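Local coordinates for protein Alpha/beta hydrolase (Legionella pneumophila subsp. pneumophila str. Philadelphia 1, PDB 4EZI) that is of unproven function but has the alpha/beta-hydrolase fold and probably acts as a hydrolase, possibly a lipase on triacylglycerols, at residues L126-Y131 with L222-Y227; S234-F239 with T288-E293; D240-P245 with L274-K279; P245-L250 with Q266-D271. One frame throughout, in Å; residues are numbered along the deposited sequence. Where two conformers were deposited one is given.

Contact 1: L126-Y131 with L222-Y227; sequences LTLHPY and LAYFFY
Tyr131 and Tyr224 lie face against face in an offset stack, the tight part of this buried contact between the 126-131 loop and residues 222-227 of helix 218-233. Their ring centroids are 4.2 Å apart and the planes differ by 19°, with Tyr224 CD2 over the centre of the Tyr131 ring. Tyr131 CG is anti to the backbone N (chi1 -179°), on a CB that points toward the helix and makes a CH-pi contact over the face of Tyr224. At the edge of the Tyr131 ring, CD2 lies 3.5 Å from Phe225 N. Tyr224 OH passes His129 CB at 3.2 Å, and the two rings meet obliquely, which completes an aromatic cluster.

Where direct bonds between the segments are lacking, two waters make separate bridges. Water 1 joins His129 N to Tyr224 OH, whose stronger partner is Arg84 O, while water 2 donates to both Tyr131 O and Phe225 O. Toward the more exposed Tyr227 the contact narrows to one buried leucine, Leu128 CD2 standing 3.6 Å from Tyr227 CE2.

His129 is held at both ring nitrogens, by Leu119 O and Glu170, and Tyr131 OH bonds to Thr83 near a probable Ser-His-Asp triad. The contact thus joins the loop between strand 112-116 and helix 134-154 to helix 218-233, which also packs on helices 203-212 and 247-254.

Contact 2: S234-F239 with T288-E293; sequences SYWSGF and TDRNTE
Trp236 meets Asp289 and Asn291 with its indole edge and face, and following it outward from CB shows how one side chain can join a loop to a turn. Trp236 CB lies 4.2 Å from Arg290 NH2, and CG stands anti to the carbonyl carbon (chi1 -63°). Trp236 CD1 is 3.9 Å from Arg290 NH1. Farther out, Trp236 NE1 donates to Asp289 OD2 at 2.8 Å in a nearly straight bond of 162°; OD2 lies in the plane of the indole and accepts on its syn lone pair. Trp236 CE2 is 3.5 Å from Asn291 ND2, CZ2 passes the carboxylate, and at the far side CE3 touches Ile242 and CH2 touches Phe226.

Asn291 ND2 sits over one indole face, 3.3 Å above the plane. Asn291 ND2 donates to Tyr235 O at 3.0 Å, approaching from well above the carbonyl plane, while Asn291 CG rests 3.6 Å from Tyr235 CB. Water 3 lies within bonding distance of both Tyr235 O and Asn291 OD1. The exposed Arg290 turns a guanidinium face to Trp236 CD1, and its NH1 ends in a salt bridge with Glu241 OE2.

The acceptor is itself positioned by its own turn: Asp289 OD1 takes the backbone N of Asn291, and Asp289 O receives both N and OG1 of Thr292. A type I beta turn with an Asx turn, leading directly into helix 292-299, thus presents the carboxylate to the tryptophan.

Contact 3: D240-P245 with L274-K279; sequences DEIFAP and LIFQPK
Phe243 and Phe276 form a single antiparallel beta bridge, a non-hydrogen-bonded pair between two short connecting segments in the helical part of the fold that lies outside the central sheet. Their CA atoms are 4.3 Å apart. One hydrogen bond lies to either side of the pair: Gln277 N donates to Ile242 O, and Ala244 N donates to Ile275 O, both at 2.9 Å. Each donor stands above the plane of its carbonyl, and CA-H...O contacts from Phe276 and Phe243 reach the same two oxygens.

The two phenyl groups leave the bridge side by side and point the same way. Their planes are 20° apart but slid, and the rings barely overlap, Phe243 CE1 touching Phe276 CE1 at 3.6 Å. Ile242 CG2 lies over the centre of the Phe243 ring and also reaches Phe276 CE1, at 3.8 Å. Ile275 CD1 approaches Phe243 CE1 at 4.0 Å.

Outside the bridge, Gln277 bends at chi2 (-63°) and lies against the backbone of 240-245. Gln277 NE2 donates to water 4 at 2.9 Å, and that water donates in turn to the carbonyl oxygens of Asp240 and Phe243.

The bridge joins the end of helix 239-242 to the start of helix 278-285. On its buried side Ile275 and Phe276 pack on helix 218-233, and Phe243 and Ile275 also touch helix 247-254.

Contact 4: P245-L250 with Q266-D271; sequences PPYNTL and QALPQD
Tyr247 and Pro269 reach toward each other tip to tip, and this meeting is the first shell of a small surface contact. Pro269 CD lies 3.6 Å from Tyr247 OH and 3.7 Å from Tyr247 CE1, while Pro269 CG adds a looser touch on the hydroxyl. Beside the proline, Leu268 and Tyr247 slide past each other in opposite directions, and Leu268 CD2 comes within 3.9 Å of Tyr247 CD1. Leu250 adds a lighter touch, its CD2 4.0 Å from Ala267 O. The sole polar link between the segments runs through water 5, which lies in the plane of the Tyr247 ring. It is 2.7 Å from Tyr247 OH and donates to Ala267 O at 2.9 Å, giving the carbonyl at this helix end a partner.

The next shell sets these groups in place. Tyr247 CB points toward the 266-271 segment, with CG anti to the carbonyl carbon (chi1 -57°), and Pro246 CD lies over one face of the ring. A cis peptide precedes Pro246, which occupies the N-cap position; its carbonyl oxygen accepts the backbone N of both Thr249 and Leu250 and so fixes the first turn carrying Tyr247. On the 266-271 segment, Pro269 O accepts from Thr219, and Leu268 packs on Ile251 and Leu254 of the helix that Tyr247 begins.

Farther out, Asn248 ND2 is hydrogen-bonded to Asp240 OD1. The result is plain apolar packing with one bridging water, in which the start of helix 247-254 meets the loop leaving helix 261-267, within the helical region outside the hydrolase sheet.

Contact 1 is the buried one, an aromatic stack close to the probable catalytic centre, whereas contacts 2 and 3 are partly buried and contact 4 lies at the surface. Their chemistry changes accordingly: rings dominate contact 1, a carboxylate and amide act in contact 2, backbone bonds in contact 3, and sparse apolar packing with a water in contact 4. Helix 218-233 ties them together, since Phe226 of contact 1 touches Trp236 and Phe276, and Ala223 touches Ile275 and Leu268. The salt bridge between Arg290 and Glu241 joins contacts 2 and 3. Contacts 3 and 4, centres about 10 Å apart, share Pro245.

Contact 1: L126-Y131 with L222-Y227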
# COMPACT_ATOMS: atom_id res chain seq x y z
N LEU A 126 13.39 -9.30 -8.78
CA LEU A 126 13.90 -9.44 -7.42
C LEU A 126 13.12 -10.55 -6.74
O LEU A 126 11.90 -10.68 -6.92
CB LEU A 126 13.81 -8.14 -6.63
CG LEU A 126 14.57 -6.94 -7.18
CD1 LEU A 126 14.24 -5.64 -6.46
CD2 LEU A 126 16.06 -7.18 -7.17
N THR A 127 13.81 -11.34 -5.93
CA THR A 127 13.24 -12.56 -5.41
C THR A 127 12.34 -12.37 -4.19
O THR A 127 11.59 -13.25 -3.84
CB THR A 127 14.32 -13.60 -5.08
OG1 THR A 127 15.21 -13.05 -4.12
CG2 THR A 127 15.09 -13.98 -6.34
N LEU A 128 12.42 -11.20 -3.56
CA LEU A 128 11.74 -10.96 -2.28
C LEU A 128 11.24 -9.53 -2.26
O LEU A 128 11.96 -8.60 -2.61
CB LEU A 128 12.73 -11.16 -1.12
CG LEU A 128 12.17 -11.01 0.28
CD1 LEU A 128 11.05 -12.00 0.56
CD2 LEU A 128 13.34 -11.21 1.26
N HIS A 129 10.00 -9.32 -1.84
CA HIS A 129 9.48 -7.97 -1.68
C HIS A 129 10.21 -7.25 -0.55
O HIS A 129 10.30 -7.81 0.53
CB HIS A 129 7.99 -8.09 -1.36
CG HIS A 129 7.32 -6.80 -1.04
ND1 HIS A 129 7.35 -5.71 -1.86
CD2 HIS A 129 6.66 -6.41 0.09
CE1 HIS A 129 6.74 -4.70 -1.26
NE2 HIS A 129 6.29 -5.10 -0.08
N PRO A 130 10.69 -6.00 -0.78
CA PRO A 130 11.22 -5.16 0.31
C PRO A 130 10.04 -4.57 1.09
O PRO A 130 9.42 -3.60 0.69
CB PRO A 130 12.04 -4.08 -0.43
CG PRO A 130 12.11 -4.56 -1.87
CD PRO A 130 10.86 -5.34 -2.08
N TYR A 131 9.73 -5.20 2.21
CA TYR A 131 8.45 -5.07 2.89
C TYR A 131 8.47 -3.90 3.87
O TYR A 131 9.30 -3.83 4.78
CB TYR A 131 8.14 -6.38 3.60
CG TYR A 131 6.83 -6.41 4.33
CD1 TYR A 131 5.62 -6.07 3.72
CD2 TYR A 131 6.77 -6.79 5.65
CE1 TYR A 131 4.42 -6.14 4.39
CE2 TYR A 131 5.58 -6.88 6.33
CZ TYR A 131 4.41 -6.54 5.71
OH TYR A 131 3.25 -6.62 6.44
N LEU A 222 5.82 -9.70 11.07
CA LEU A 222 7.15 -9.49 11.63
C LEU A 222 8.18 -10.39 10.97
O LEU A 222 9.31 -9.97 10.73
CB LEU A 222 7.15 -9.68 13.15
CG LEU A 222 6.38 -8.59 13.90
CD1 LEU A 222 6.20 -9.00 15.35
CD2 LEU A 222 7.05 -7.23 13.81
N ALA A 223 7.79 -11.63 10.70
CA ALA A 223 8.68 -12.55 9.98
C ALA A 223 9.05 -11.95 8.60
O ALA A 223 10.23 -11.88 8.23
CB ALA A 223 7.99 -13.89 9.81
N TYR A 224 8.04 -11.47 7.89
CA TYR A 224 8.27 -10.88 6.57
C TYR A 224 9.18 -9.66 6.67
O TYR A 224 10.13 -9.47 5.91
CB TYR A 224 6.91 -10.51 5.97
CG TYR A 224 6.75 -10.27 4.48
CD1 TYR A 224 7.74 -10.56 3.55
CD2 TYR A 224 5.54 -9.84 4.00
CE1 TYR A 224 7.49 -10.46 2.19
CE2 TYR A 224 5.28 -9.74 2.62
CZ TYR A 224 6.26 -10.04 1.73
OH TYR A 224 6.01 -9.98 0.38
N PHE A 225 8.89 -8.79 7.65
CA PHE A 225 9.60 -7.56 7.77
C PHE A 225 11.09 -7.77 8.05
O PHE A 225 11.94 -7.22 7.38
CB PHE A 225 8.97 -6.66 8.87
CG PHE A 225 9.68 -5.34 9.00
CD1 PHE A 225 9.47 -4.34 8.06
CD2 PHE A 225 10.61 -5.12 10.00
CE1 PHE A 225 10.15 -3.16 8.11
CE2 PHE A 225 11.29 -3.91 10.04
CZ PHE A 225 11.05 -2.94 9.10
N PHE A 226 11.39 -8.54 9.08
CA PHE A 226 12.79 -8.73 9.44
C PHE A 226 13.54 -9.62 8.47
O PHE A 226 14.73 -9.42 8.22
CB PHE A 226 12.95 -9.17 10.91
CG PHE A 226 12.61 -8.07 11.88
CD1 PHE A 226 13.45 -6.98 12.01
CD2 PHE A 226 11.46 -8.11 12.60
CE1 PHE A 226 13.15 -5.93 12.88
CE2 PHE A 226 11.15 -7.07 13.49
CZ PHE A 226 11.98 -5.99 13.61
N TYR A 227 12.86 -10.61 7.87
CA TYR A 227 13.51 -11.42 6.84
C TYR A 227 13.91 -10.54 5.65
O TYR A 227 15.04 -10.60 5.14
CB TYR A 227 12.61 -12.59 6.43
CG TYR A 227 13.17 -13.40 5.30
CD1 TYR A 227 14.42 -13.98 5.37
CD2 TYR A 227 12.47 -13.56 4.13
CE1 TYR A 227 14.96 -14.71 4.32
CE2 TYR A 227 13.00 -14.28 3.06
CZ TYR A 227 14.25 -14.84 3.16
OH TYR A 227 14.79 -15.56 2.10
O HOH W 1 8.20 -11.50 -1.55
O HOH W 2 11.52 -5.31 5.22

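Contact 2: S234-F239 with T288-E293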
# COMPACT_ATOMS: atom_id res chain seq x y z
N SER A 234 21.14 -6.18 5.70
CA SER A 234 22.09 -6.84 6.58
C SER A 234 22.46 -6.00 7.81
O SER A 234 23.64 -5.89 8.19
CB SER A 234 23.35 -7.28 5.82
OG SER A 234 24.04 -8.24 6.58
N TYR A 235 21.45 -5.45 8.47
CA TYR A 235 21.70 -4.66 9.67
C TYR A 235 22.14 -5.50 10.87
O TYR A 235 22.74 -4.97 11.80
CB TYR A 235 20.46 -3.83 10.06
CG TYR A 235 20.07 -2.73 9.09
CD1 TYR A 235 21.02 -1.91 8.47
CD2 TYR A 235 18.73 -2.50 8.79
CE1 TYR A 235 20.65 -0.87 7.61
CE2 TYR A 235 18.34 -1.49 7.91
CZ TYR A 235 19.31 -0.69 7.32
OH TYR A 235 18.95 0.30 6.45
N TRP A 236 21.83 -6.79 10.85
CA TRP A 236 22.22 -7.71 11.91
C TRP A 236 23.29 -8.68 11.39
O TRP A 236 23.61 -8.68 10.20
CB TRP A 236 20.98 -8.45 12.47
CG TRP A 236 20.04 -7.47 13.11
CD1 TRP A 236 20.10 -7.01 14.41
CD2 TRP A 236 18.95 -6.76 12.50
NE1 TRP A 236 19.13 -6.07 14.63
CE2 TRP A 236 18.41 -5.90 13.47
CE3 TRP A 236 18.38 -6.78 11.22
CZ2 TRP A 236 17.32 -5.07 13.21
CZ3 TRP A 236 17.29 -5.98 10.97
CH2 TRP A 236 16.77 -5.13 11.96
N SER A 237 23.85 -9.49 12.28
CA SER A 237 24.98 -10.34 11.90
C SER A 237 24.56 -11.43 10.93
O SER A 237 25.34 -11.86 10.11
CB SER A 237 25.66 -10.93 13.13
OG SER A 237 24.75 -11.66 13.93
N GLY A 238 23.33 -11.91 11.07
CA GLY A 238 22.78 -12.94 10.22
C GLY A 238 21.37 -13.26 10.67
O GLY A 238 20.88 -12.71 11.66
N PHE A 239 20.73 -14.18 9.96
CA PHE A 239 19.37 -14.52 10.25
C PHE A 239 19.22 -15.22 11.59
O PHE A 239 18.13 -15.20 12.16
CB PHE A 239 18.77 -15.37 9.13
CG PHE A 239 18.64 -14.65 7.81
CD1 PHE A 239 17.70 -13.67 7.62
CD2 PHE A 239 19.47 -14.96 6.76
CE1 PHE A 239 17.59 -13.01 6.41
CE2 PHE A 239 19.35 -14.31 5.53
CZ PHE A 239 18.42 -13.34 5.36
N THR A 288 16.64 -0.59 22.23
CA THR A 288 18.07 -0.70 22.45
C THR A 288 18.77 -1.51 21.36
O THR A 288 19.99 -1.64 21.35
CB THR A 288 18.35 -1.31 23.81
OG1 THR A 288 17.66 -2.56 23.91
CG2 THR A 288 17.90 -0.36 24.92
N ASP A 289 18.02 -1.97 20.35
CA ASP A 289 18.66 -2.59 19.20
C ASP A 289 19.64 -1.59 18.64
O ASP A 289 19.36 -0.39 18.56
CB ASP A 289 17.62 -2.97 18.15
CG ASP A 289 18.22 -3.71 16.98
OD1 ASP A 289 18.75 -3.05 16.05
OD2 ASP A 289 18.17 -4.95 16.99
N ARG A 290 20.82 -2.07 18.26
CA ARG A 290 21.88 -1.18 17.76
C ARG A 290 21.51 -0.44 16.49
O ARG A 290 22.16 0.54 16.14
CB ARG A 290 23.19 -1.95 17.58
CG ARG A 290 23.13 -3.01 16.50
CD ARG A 290 24.35 -3.86 16.58
NE ARG A 290 24.41 -4.96 15.61
CZ ARG A 290 23.90 -6.18 15.80
NH1 ARG A 290 23.14 -6.45 16.86
NH2 ARG A 290 24.13 -7.14 14.91
N ASN A 291 20.47 -0.91 15.80
CA ASN A 291 19.99 -0.29 14.55
C ASN A 291 18.78 0.61 14.73
O ASN A 291 18.17 1.02 13.74
CB ASN A 291 19.69 -1.39 13.55
CG ASN A 291 20.91 -2.22 13.26
OD1 ASN A 291 21.87 -1.71 12.68
ND2 ASN A 291 20.89 -3.49 13.66
N THR A 292 18.44 0.93 15.97
CA THR A 292 17.21 1.66 16.21
C THR A 292 17.12 2.97 15.42
O THR A 292 16.05 3.30 14.89
CB THR A 292 17.02 1.88 17.72
OG1 THR A 292 16.85 0.61 18.38
CG2 THR A 292 15.81 2.72 17.99
N GLU A 293 18.21 3.72 15.31
CA GLU A 293 18.12 4.99 14.59
C GLU A 293 17.78 4.83 13.10
O GLU A 293 16.90 5.51 12.58
CB GLU A 293 19.35 5.85 14.84
CG GLU A 293 19.44 6.37 16.30
CD GLU A 293 18.13 6.99 16.83
OE1 GLU A 293 17.50 7.80 16.12
OE2 GLU A 293 17.73 6.66 17.98
O HOH W 3 24.30 -2.56 11.74

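Contact 3: D240-P245 with L274-K279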
# COMPACT_ATOMS: atom_id res chain seq x y z
N ASP A 240 20.26 -15.88 12.08
CA ASP A 240 20.18 -16.63 13.32
C ASP A 240 20.31 -15.77 14.56
O ASP A 240 19.96 -16.20 15.65
CB ASP A 240 21.21 -17.75 13.32
CG ASP A 240 21.22 -18.49 12.01
OD1 ASP A 240 20.12 -18.95 11.63
OD2 ASP A 240 22.28 -18.55 11.36
N GLU A 241 20.77 -14.54 14.41
CA GLU A 241 20.70 -13.55 15.47
C GLU A 241 19.23 -13.15 15.69
O GLU A 241 18.81 -12.86 16.81
CB GLU A 241 21.54 -12.31 15.12
CG GLU A 241 21.41 -11.23 16.19
CD GLU A 241 22.23 -9.96 15.98
OE1 GLU A 241 23.10 -9.90 15.07
OE2 GLU A 241 22.02 -9.02 16.80
N ILE A 242 18.47 -13.08 14.59
CA ILE A 242 17.10 -12.60 14.59
C ILE A 242 16.13 -13.72 14.98
O ILE A 242 15.38 -13.60 15.96
CB ILE A 242 16.74 -12.04 13.20
CG1 ILE A 242 17.68 -10.89 12.80
CG2 ILE A 242 15.29 -11.60 13.16
CD1 ILE A 242 17.53 -10.47 11.39
N PHE A 243 16.15 -14.81 14.22
CA PHE A 243 15.11 -15.84 14.28
C PHE A 243 15.59 -17.07 15.03
O PHE A 243 16.64 -17.64 14.73
CB PHE A 243 14.69 -16.26 12.86
CG PHE A 243 14.03 -15.17 12.08
CD1 PHE A 243 12.85 -14.58 12.52
CD2 PHE A 243 14.57 -14.75 10.88
CE1 PHE A 243 12.23 -13.58 11.78
CE2 PHE A 243 13.97 -13.75 10.15
CZ PHE A 243 12.78 -13.19 10.58
N ALA A 244 14.77 -17.51 15.99
CA ALA A 244 15.00 -18.75 16.73
C ALA A 244 14.72 -19.95 15.84
O ALA A 244 13.88 -19.90 14.94
CB ALA A 244 14.08 -18.80 17.93
N PRO A 245 15.41 -21.07 16.08
CA PRO A 245 15.18 -22.26 15.27
C PRO A 245 13.82 -22.87 15.59
O PRO A 245 13.38 -22.82 16.74
CB PRO A 245 16.33 -23.19 15.65
CG PRO A 245 16.63 -22.79 17.07
CD PRO A 245 16.45 -21.30 17.10
N LEU A 274 7.90 -16.13 19.89
CA LEU A 274 8.41 -17.50 19.72
C LEU A 274 9.27 -17.64 18.46
O LEU A 274 10.06 -18.59 18.39
CB LEU A 274 7.25 -18.50 19.71
CG LEU A 274 6.57 -18.73 21.04
CD1 LEU A 274 5.29 -19.51 20.84
CD2 LEU A 274 7.52 -19.42 22.02
N ILE A 275 9.17 -16.72 17.50
CA ILE A 275 10.02 -16.84 16.30
C ILE A 275 11.37 -16.14 16.44
O ILE A 275 12.21 -16.28 15.57
CB ILE A 275 9.33 -16.41 14.99
CG1 ILE A 275 9.13 -14.88 14.90
CG2 ILE A 275 8.05 -17.25 14.79
CD1 ILE A 275 8.76 -14.41 13.48
N PHE A 276 11.56 -15.38 17.52
CA PHE A 276 12.77 -14.56 17.66
C PHE A 276 13.66 -15.06 18.76
O PHE A 276 13.21 -15.56 19.79
CB PHE A 276 12.39 -13.10 17.99
CG PHE A 276 11.70 -12.39 16.86
CD1 PHE A 276 12.38 -12.09 15.71
CD2 PHE A 276 10.35 -12.04 16.95
CE1 PHE A 276 11.76 -11.46 14.66
CE2 PHE A 276 9.72 -11.43 15.91
CZ PHE A 276 10.41 -11.12 14.76
N GLN A 277 14.96 -14.83 18.60
CA GLN A 277 15.85 -14.91 19.76
C GLN A 277 15.44 -13.84 20.77
O GLN A 277 15.18 -12.72 20.39
CB GLN A 277 17.30 -14.69 19.35
CG GLN A 277 17.92 -15.92 18.68
CD GLN A 277 17.96 -17.15 19.63
OE1 GLN A 277 17.95 -16.97 20.86
NE2 GLN A 277 18.01 -18.35 19.09
N PRO A 278 15.40 -14.18 22.07
CA PRO A 278 14.97 -13.17 23.05
C PRO A 278 15.82 -11.90 23.10
O PRO A 278 15.28 -10.82 23.28
CB PRO A 278 15.03 -13.93 24.37
CG PRO A 278 14.78 -15.32 24.03
CD PRO A 278 15.41 -15.53 22.66
N LYS A 279 17.12 -12.03 22.92
CA LYS A 279 17.92 -10.85 22.93
C LYS A 279 17.39 -9.88 21.87
O LYS A 279 17.08 -8.74 22.20
CB LYS A 279 19.38 -11.19 22.71
CG LYS A 279 20.25 -9.97 22.78
CD LYS A 279 21.69 -10.35 22.57
CE LYS A 279 22.59 -9.20 22.12
NZ LYS A 279 22.54 -8.00 22.97
O HOH W 4 18.62 -18.49 16.30

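Contact 4: P245-L250 with Q266-D271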
# COMPACT_ATOMS: atom_id res chain seq x y z
N PRO A 245 15.41 -21.07 16.08
CA PRO A 245 15.18 -22.26 15.27
C PRO A 245 13.82 -22.87 15.59
O PRO A 245 13.38 -22.82 16.74
CB PRO A 245 16.33 -23.19 15.65
CG PRO A 245 16.63 -22.79 17.07
CD PRO A 245 16.45 -21.30 17.10
N PRO A 246 13.19 -23.51 14.60
CA PRO A 246 13.62 -23.66 13.21
C PRO A 246 13.14 -22.54 12.28
O PRO A 246 13.24 -22.67 11.06
CB PRO A 246 12.95 -24.97 12.82
CG PRO A 246 11.59 -24.85 13.51
CD PRO A 246 11.90 -24.20 14.85
N TYR A 247 12.63 -21.45 12.84
CA TYR A 247 12.07 -20.35 12.05
C TYR A 247 13.10 -19.63 11.21
O TYR A 247 12.78 -19.07 10.16
CB TYR A 247 11.31 -19.37 12.96
CG TYR A 247 10.23 -20.10 13.71
CD1 TYR A 247 9.11 -20.57 13.05
CD2 TYR A 247 10.36 -20.41 15.07
CE1 TYR A 247 8.13 -21.30 13.70
CE2 TYR A 247 9.39 -21.13 15.72
CZ TYR A 247 8.28 -21.58 15.02
OH TYR A 247 7.30 -22.30 15.68
N ASN A 248 14.36 -19.71 11.63
CA ASN A 248 15.46 -19.19 10.86
C ASN A 248 15.55 -19.79 9.47
O ASN A 248 15.96 -19.09 8.53
CB ASN A 248 16.79 -19.34 11.61
CG ASN A 248 17.14 -20.78 11.95
OD1 ASN A 248 16.27 -21.62 12.20
ND2 ASN A 248 18.42 -21.07 11.95
N THR A 249 15.17 -21.05 9.30
CA THR A 249 15.15 -21.67 7.98
C THR A 249 13.74 -21.83 7.42
O THR A 249 13.57 -21.85 6.20
CB THR A 249 15.91 -23.00 7.96
OG1 THR A 249 15.31 -23.90 8.89
CG2 THR A 249 17.39 -22.82 8.24
N LEU A 250 12.72 -21.94 8.27
CA LEU A 250 11.34 -22.05 7.80
C LEU A 250 10.86 -20.76 7.16
O LEU A 250 10.18 -20.79 6.13
CB LEU A 250 10.44 -22.45 8.95
CG LEU A 250 8.99 -22.68 8.64
CD1 LEU A 250 8.80 -23.74 7.54
CD2 LEU A 250 8.24 -23.05 9.90
N GLN A 266 -0.72 -20.62 9.35
CA GLN A 266 -0.79 -21.88 10.09
C GLN A 266 0.58 -22.42 10.52
O GLN A 266 0.69 -23.07 11.56
CB GLN A 266 -1.54 -22.91 9.24
CG GLN A 266 -1.95 -24.18 9.98
CD GLN A 266 -2.79 -23.92 11.23
OE1 GLN A 266 -3.66 -23.04 11.24
NE2 GLN A 266 -2.54 -24.69 12.28
N ALA A 267 1.63 -22.14 9.74
CA ALA A 267 2.99 -22.63 10.03
C ALA A 267 3.68 -21.85 11.12
O ALA A 267 4.67 -22.32 11.65
CB ALA A 267 3.83 -22.59 8.76
N LEU A 268 3.23 -20.64 11.43
CA LEU A 268 3.90 -19.77 12.38
C LEU A 268 3.09 -19.70 13.66
O LEU A 268 1.85 -19.69 13.64
CB LEU A 268 4.03 -18.37 11.78
CG LEU A 268 4.99 -18.28 10.59
CD1 LEU A 268 4.93 -16.86 10.02
CD2 LEU A 268 6.43 -18.69 10.94
N PRO A 269 3.78 -19.57 14.80
CA PRO A 269 3.03 -19.39 16.05
C PRO A 269 2.28 -18.06 16.10
O PRO A 269 2.68 -17.10 15.45
CB PRO A 269 4.13 -19.42 17.11
CG PRO A 269 5.35 -18.97 16.42
CD PRO A 269 5.23 -19.44 14.99
N GLN A 270 1.23 -18.02 16.88
CA GLN A 270 0.48 -16.78 17.05
C GLN A 270 1.21 -15.73 17.89
O GLN A 270 1.01 -14.54 17.67
CB GLN A 270 -0.92 -17.06 17.58
CG GLN A 270 -1.86 -17.52 16.45
CD GLN A 270 -2.33 -16.37 15.57
OE1 GLN A 270 -3.05 -15.49 16.06
NE2 GLN A 270 -1.90 -16.33 14.29
N ASP A 271 2.07 -16.17 18.81
CA ASP A 271 2.89 -15.27 19.62
C ASP A 271 4.22 -15.01 18.90
O ASP A 271 5.04 -15.93 18.80
CB ASP A 271 3.16 -15.90 20.99
CG ASP A 271 4.02 -15.03 21.89
OD1 ASP A 271 4.46 -13.92 21.50
OD2 ASP A 271 4.25 -15.45 23.07
O HOH W 5 4.93 -22.97 14.46